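PDB 2F5Y: regulator of G-protein signalling 3 isoform 1 from Homo sapiens, which regulates G-protein signalling and carries a PDZ domain that probably binds the C-terminal tails of partner proteins. Local coordinates for residues I7-G12 with E38-Q43; F16-C21 with S73-L78. All coordinates share one frame; numbering follows the deposited sequence.

Interaction 1 (I7-G12 with E38-Q43); sequences ITIPRG and ERAGLQ. With SO4 (sulfate ion), chain C.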
# COMPACT_ATOMS: atom_id res chain seq x y z
N ILE A 7 6.62 2.66 4.20
CA ILE A 7 7.07 1.54 3.38
C ILE A 7 7.29 2.04 1.95
O ILE A 7 6.35 2.57 1.34
CB ILE A 7 6.00 0.42 3.35
CG1 ILE A 7 5.60 -0.02 4.76
CG2 ILE A 7 6.49 -0.79 2.51
CD1 ILE A 7 6.71 -0.65 5.57
N THR A 8 8.50 1.86 1.43
CA THR A 8 8.89 2.35 0.09
C THR A 8 9.01 1.16 -0.86
O THR A 8 9.86 0.30 -0.69
CB THR A 8 10.25 3.13 0.10
OG1 THR A 8 10.14 4.30 0.94
CG2 THR A 8 10.64 3.59 -1.29
N ILE A 9 8.14 1.11 -1.87
CA ILE A 9 8.07 -0.03 -2.75
C ILE A 9 8.35 0.42 -4.16
O ILE A 9 7.51 1.08 -4.76
CB ILE A 9 6.70 -0.67 -2.76
CG1 ILE A 9 6.19 -0.87 -1.32
CG2 ILE A 9 6.75 -2.00 -3.54
CD1 ILE A 9 4.70 -1.12 -1.24
N PRO A 10 9.53 0.07 -4.70
CA PRO A 10 9.78 0.28 -6.12
C PRO A 10 8.92 -0.66 -6.97
O PRO A 10 8.58 -1.75 -6.53
CB PRO A 10 11.27 -0.02 -6.29
CG PRO A 10 11.84 -0.08 -4.89
CD PRO A 10 10.69 -0.51 -4.01
N ARG A 11 8.55 -0.19 -8.15
CA ARG A 11 7.76 -0.96 -9.09
C ARG A 11 8.58 -2.16 -9.58
O ARG A 11 9.74 -2.03 -9.95
CB ARG A 11 7.35 -0.05 -10.25
CG ARG A 11 6.64 -0.72 -11.38
CD ARG A 11 6.19 0.31 -12.40
NE ARG A 11 4.97 1.00 -11.97
CZ ARG A 11 3.75 0.50 -12.08
NH1 ARG A 11 2.70 1.21 -11.67
NH2 ARG A 11 3.56 -0.72 -12.57
N GLY A 12 7.95 -3.33 -9.58
CA GLY A 12 8.56 -4.55 -10.08
C GLY A 12 8.09 -4.91 -11.48
O GLY A 12 7.57 -4.06 -12.21
N GLU A 38 6.34 -7.32 -0.23
CA GLU A 38 6.75 -8.17 0.88
C GLU A 38 8.15 -7.79 1.35
O GLU A 38 8.40 -7.60 2.54
CB GLU A 38 6.76 -9.65 0.50
CG GLU A 38 6.91 -10.59 1.71
CD GLU A 38 7.38 -11.98 1.33
OE1 GLU A 38 8.38 -12.09 0.59
OE2 GLU A 38 6.77 -12.97 1.79
N ARG A 39 9.08 -7.70 0.41
CA ARG A 39 10.46 -7.48 0.81
C ARG A 39 10.72 -6.02 1.20
O ARG A 39 11.63 -5.76 1.99
CB ARG A 39 11.44 -8.02 -0.22
CG ARG A 39 11.36 -7.36 -1.52
CD ARG A 39 12.33 -7.95 -2.47
NE ARG A 39 12.18 -7.25 -3.73
CZ ARG A 39 11.56 -7.72 -4.80
NH1 ARG A 39 11.06 -8.96 -4.83
NH2 ARG A 39 11.46 -6.95 -5.87
N ALA A 40 9.89 -5.11 0.71
CA ALA A 40 9.82 -3.74 1.24
C ALA A 40 9.36 -3.68 2.71
O ALA A 40 9.72 -2.73 3.42
CB ALA A 40 8.89 -2.86 0.37
N GLY A 41 8.56 -4.66 3.14
CA GLY A 41 8.06 -4.71 4.52
C GLY A 41 6.55 -4.52 4.71
O GLY A 41 6.05 -4.57 5.82
N LEU A 42 5.79 -4.32 3.63
CA LEU A 42 4.33 -4.29 3.74
C LEU A 42 3.81 -5.63 4.26
O LEU A 42 4.43 -6.67 4.06
CB LEU A 42 3.71 -3.99 2.38
CG LEU A 42 2.31 -3.38 2.32
CD1 LEU A 42 2.32 -1.98 2.89
CD2 LEU A 42 1.82 -3.38 0.89
N GLN A 43 2.70 -5.60 4.97
CA GLN A 43 2.10 -6.83 5.45
C GLN A 43 0.60 -6.68 5.56
O GLN A 43 0.08 -5.57 5.61
CB GLN A 43 2.70 -7.26 6.80
CG GLN A 43 2.41 -6.33 7.95
CD GLN A 43 3.13 -6.75 9.21
OE1 GLN A 43 4.31 -7.07 9.18
NE2 GLN A 43 2.41 -6.75 10.33
S SO4 C . 9.58 -8.34 -8.95
O1 SO4 C . 8.37 -7.82 -9.59
O2 SO4 C . 9.16 -9.01 -7.72
O3 SO4 C . 10.24 -9.28 -9.85
O4 SO4 C . 10.56 -7.30 -8.64
O HOH W 1 10.26 -0.11 3.05

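Interaction 2 (F16-C21 with S73-L78); sequences FGFTIC and SEIILL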
# COMPACT_ATOMS: atom_id res chain seq x y z
N PHE A 16 3.30 -3.92 -7.90
CA PHE A 16 3.89 -3.78 -6.57
C PHE A 16 3.66 -4.98 -5.65
O PHE A 16 4.10 -4.96 -4.50
CB PHE A 16 3.35 -2.50 -5.91
CG PHE A 16 3.62 -1.25 -6.71
CD1 PHE A 16 2.73 -0.83 -7.69
CD2 PHE A 16 4.78 -0.50 -6.50
CE1 PHE A 16 2.98 0.30 -8.44
CE2 PHE A 16 5.04 0.64 -7.24
CZ PHE A 16 4.14 1.04 -8.21
N GLY A 17 2.94 -5.99 -6.12
CA GLY A 17 2.84 -7.28 -5.43
C GLY A 17 2.01 -7.31 -4.15
O GLY A 17 2.37 -8.00 -3.19
N PHE A 18 0.91 -6.57 -4.13
CA PHE A 18 -0.03 -6.64 -3.01
C PHE A 18 -1.46 -6.32 -3.42
O PHE A 18 -1.70 -5.71 -4.46
CB PHE A 18 0.39 -5.74 -1.85
CG PHE A 18 0.22 -4.26 -2.11
CD1 PHE A 18 1.20 -3.54 -2.78
CD2 PHE A 18 -0.91 -3.59 -1.64
CE1 PHE A 18 1.04 -2.18 -3.01
CE2 PHE A 18 -1.07 -2.22 -1.88
CZ PHE A 18 -0.09 -1.52 -2.54
N THR A 19 -2.38 -6.73 -2.55
CA THR A 19 -3.82 -6.58 -2.75
C THR A 19 -4.41 -5.71 -1.65
O THR A 19 -3.92 -5.70 -0.52
CB THR A 19 -4.53 -7.96 -2.75
OG1 THR A 19 -4.28 -8.61 -4.01
CG2 THR A 19 -6.02 -7.79 -2.60
N ILE A 20 -5.47 -4.98 -1.98
CA ILE A 20 -6.19 -4.15 -1.01
C ILE A 20 -7.69 -4.50 -0.91
O ILE A 20 -8.23 -5.21 -1.75
CB ILE A 20 -6.00 -2.66 -1.31
CG1 ILE A 20 -6.34 -2.36 -2.77
CG2 ILE A 20 -4.57 -2.25 -1.01
CD1 ILE A 20 -6.56 -0.89 -3.08
N CYS A 21 -8.32 -4.01 0.14
CA CYS A 21 -9.76 -4.18 0.38
C CYS A 21 -10.25 -3.04 1.25
O CYS A 21 -9.43 -2.34 1.87
CB CYS A 21 -10.07 -5.52 1.08
SG CYS A 21 -9.23 -5.77 2.71
N SER A 73 7.49 4.80 -10.71
CA SER A 73 8.76 4.19 -10.31
C SER A 73 8.69 3.51 -8.95
O SER A 73 9.20 2.40 -8.77
CB SER A 73 9.85 5.27 -10.31
OG SER A 73 9.90 5.93 -11.57
N GLU A 74 8.06 4.18 -8.00
CA GLU A 74 7.85 3.63 -6.68
C GLU A 74 6.74 4.35 -5.94
O GLU A 74 6.45 5.53 -6.21
CB GLU A 74 9.14 3.74 -5.85
CG GLU A 74 9.45 5.14 -5.33
CD GLU A 74 10.73 5.18 -4.52
OE1 GLU A 74 11.49 4.19 -4.56
OE2 GLU A 74 10.98 6.21 -3.85
N ILE A 75 6.14 3.63 -4.99
CA ILE A 75 5.19 4.22 -4.08
C ILE A 75 5.83 4.26 -2.70
O ILE A 75 6.64 3.40 -2.35
CB ILE A 75 3.84 3.44 -4.02
CG1 ILE A 75 4.06 1.96 -3.67
CG2 ILE A 75 3.09 3.57 -5.34
CD1 ILE A 75 2.75 1.19 -3.38
N ILE A 76 5.49 5.29 -1.94
CA ILE A 76 5.84 5.37 -0.54
C ILE A 76 4.51 5.41 0.18
O ILE A 76 3.75 6.36 0.00
CB ILE A 76 6.64 6.62 -0.20
CG1 ILE A 76 7.85 6.74 -1.13
CG2 ILE A 76 7.09 6.58 1.27
CD1 ILE A 76 8.43 8.16 -1.18
N LEU A 77 4.22 4.37 0.95
CA LEU A 77 2.98 4.29 1.70
C LEU A 77 3.28 4.51 3.16
O LEU A 77 4.23 3.94 3.68
CB LEU A 77 2.35 2.92 1.59
CG LEU A 77 1.95 2.39 0.23
CD1 LEU A 77 1.39 0.96 0.43
CD2 LEU A 77 0.91 3.32 -0.43
N LEU A 78 2.49 5.35 3.81
CA LEU A 78 2.50 5.40 5.25
C LEU A 78 1.34 4.53 5.74
O LEU A 78 0.19 4.76 5.38
CB LEU A 78 2.36 6.83 5.75
CG LEU A 78 2.54 6.90 7.26
CD1 LEU A 78 4.02 6.82 7.60
CD2 LEU A 78 1.92 8.17 7.77

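Interaction 1 (I7-G12 with E38-Q43)
Ala40 sets its methyl against two isoleucines of strand 3-10, Ala40 CB lying 3.8 Å from both Ile7 CG2 and Ile9 CG1. The same CB lies 3.5 Å from Thr8 O, so the backbone itself comes close; a side chain as small as alanine suits so near an approach. Ile7 has CG1 beside its backbone N (chi1 -54°), which puts CG2 anti to that N, and from there CG2 meets both Ala40 and the backbone N of Leu42. The other branch of Ile7 brings CD1 to 4.0 Å from Gly41 C. Deeper in, Ile9 CD1 touches Leu42 CD2 at 4.2 Å, and Leu42 goes on to pack against Val28 and Val31 of strand 27-31. In the PDZ fold this is where the short helix 36-40 lies against the first strand, 3-10. The helix finishes in a Schellman motif at Gly41, whose backbone (phi 114°) is one where a side chain would collide with the carbonyl O of Ala40; glycine suits the place. No direct hydrogen bond joins the segments; a water accepts from Thr8 N at 3.1 Å and donates to Ala40 O at 2.7 Å, bridging the two backbones. Arg39, extended from CG to NE, leads its guanidinium to a sulfate, probably from the crystallisation liquor, whose S lies in plane at the guanidinium edge. Arg39 NH2 donates to sulfate O4 at 2.9 Å, while the bond from Arg39 NH1 to sulfate O2 is weak. The sulfate also receives a bond from Lys13 N and sits against Gly12 CA.

Interaction 2 (F16-C21 with S73-L78)
This is a buried apolar contact between side chains, near the centre of the domain, where the loop and strand 16-21 faces strand 74-81 without any hydrogen bond between them. Ile75 carries most of it, because its branches meet both phenylalanines. Its CG1 takes the position between backbone N and carbonyl carbon (chi1 56°) and lies 3.8 Å from Phe16 CD2, while its CG2 sits over one face of the Phe16 ring, 4.0 Å from CZ. The two side chains slant across one another. At the edge of the same ring, near its plane, Glu74 CA comes within 4.1 Å of Phe16 CE2, so that edge abuts the backbone of strand 74-81.

Phe18 meets Ile75 differently. The two reach toward each other tip to tip: chi2 of 171° carries Ile75 CD1 outward to the ring edge, 3.8 Å from Phe18 CE1. Leu77, two residues further along the strand and with its CB on the same side, approaches Phe18 in the same tip-to-tip manner, its CD1 being 4.1 Å from Phe18 CZ. Large aromatic side chains suit positions 16 and 18, since they span the gap between backbones that do not pair. Helix 61-69 adds Ile68, which touches both rings. Between them Gly17 turns the chain with a positive phi (72°), which glycine adopts most easily. Phe16-Gly17-Phe18 ends a Gly-Phe-Gly-Phe sequence, the counterpart of the Gly-Leu-Gly-Phe carboxylate-binding loop of PDZ domains; this loop leads into strand 18-21, which, as in relatives, probably borders the peptide groove with helix 61-69, and Phe16 and Phe18, with Ile68, probably line the hydrophobic pocket for the ligand's C-terminal side chain.

Overall arrangement
Interactions 1 and 2 have centres about 7 Å apart, and each has one strand in the same sheet, 3-10 and 74-81, which pair antiparallel. Bonds probably tie them together: Arg11 N lies 2.7 Å from Ser73 O, and Ile7 N 2.8 Å from Leu77 O. Ile9 touches Ile75, so the side chains that meet helix 36-40 in interaction 1 run on into those that meet the phenylalanines in interaction 2. Leu42 joins the two as well, reaching Phe18 and Leu77. Arg11 NH1 packs 3.4 Å from Phe16 CE1. The rings of interaction 2 probably form part of the peptide pocket between strand 18-21 and helix 61-69, whereas interaction 1 brings in the other helix, 36-40.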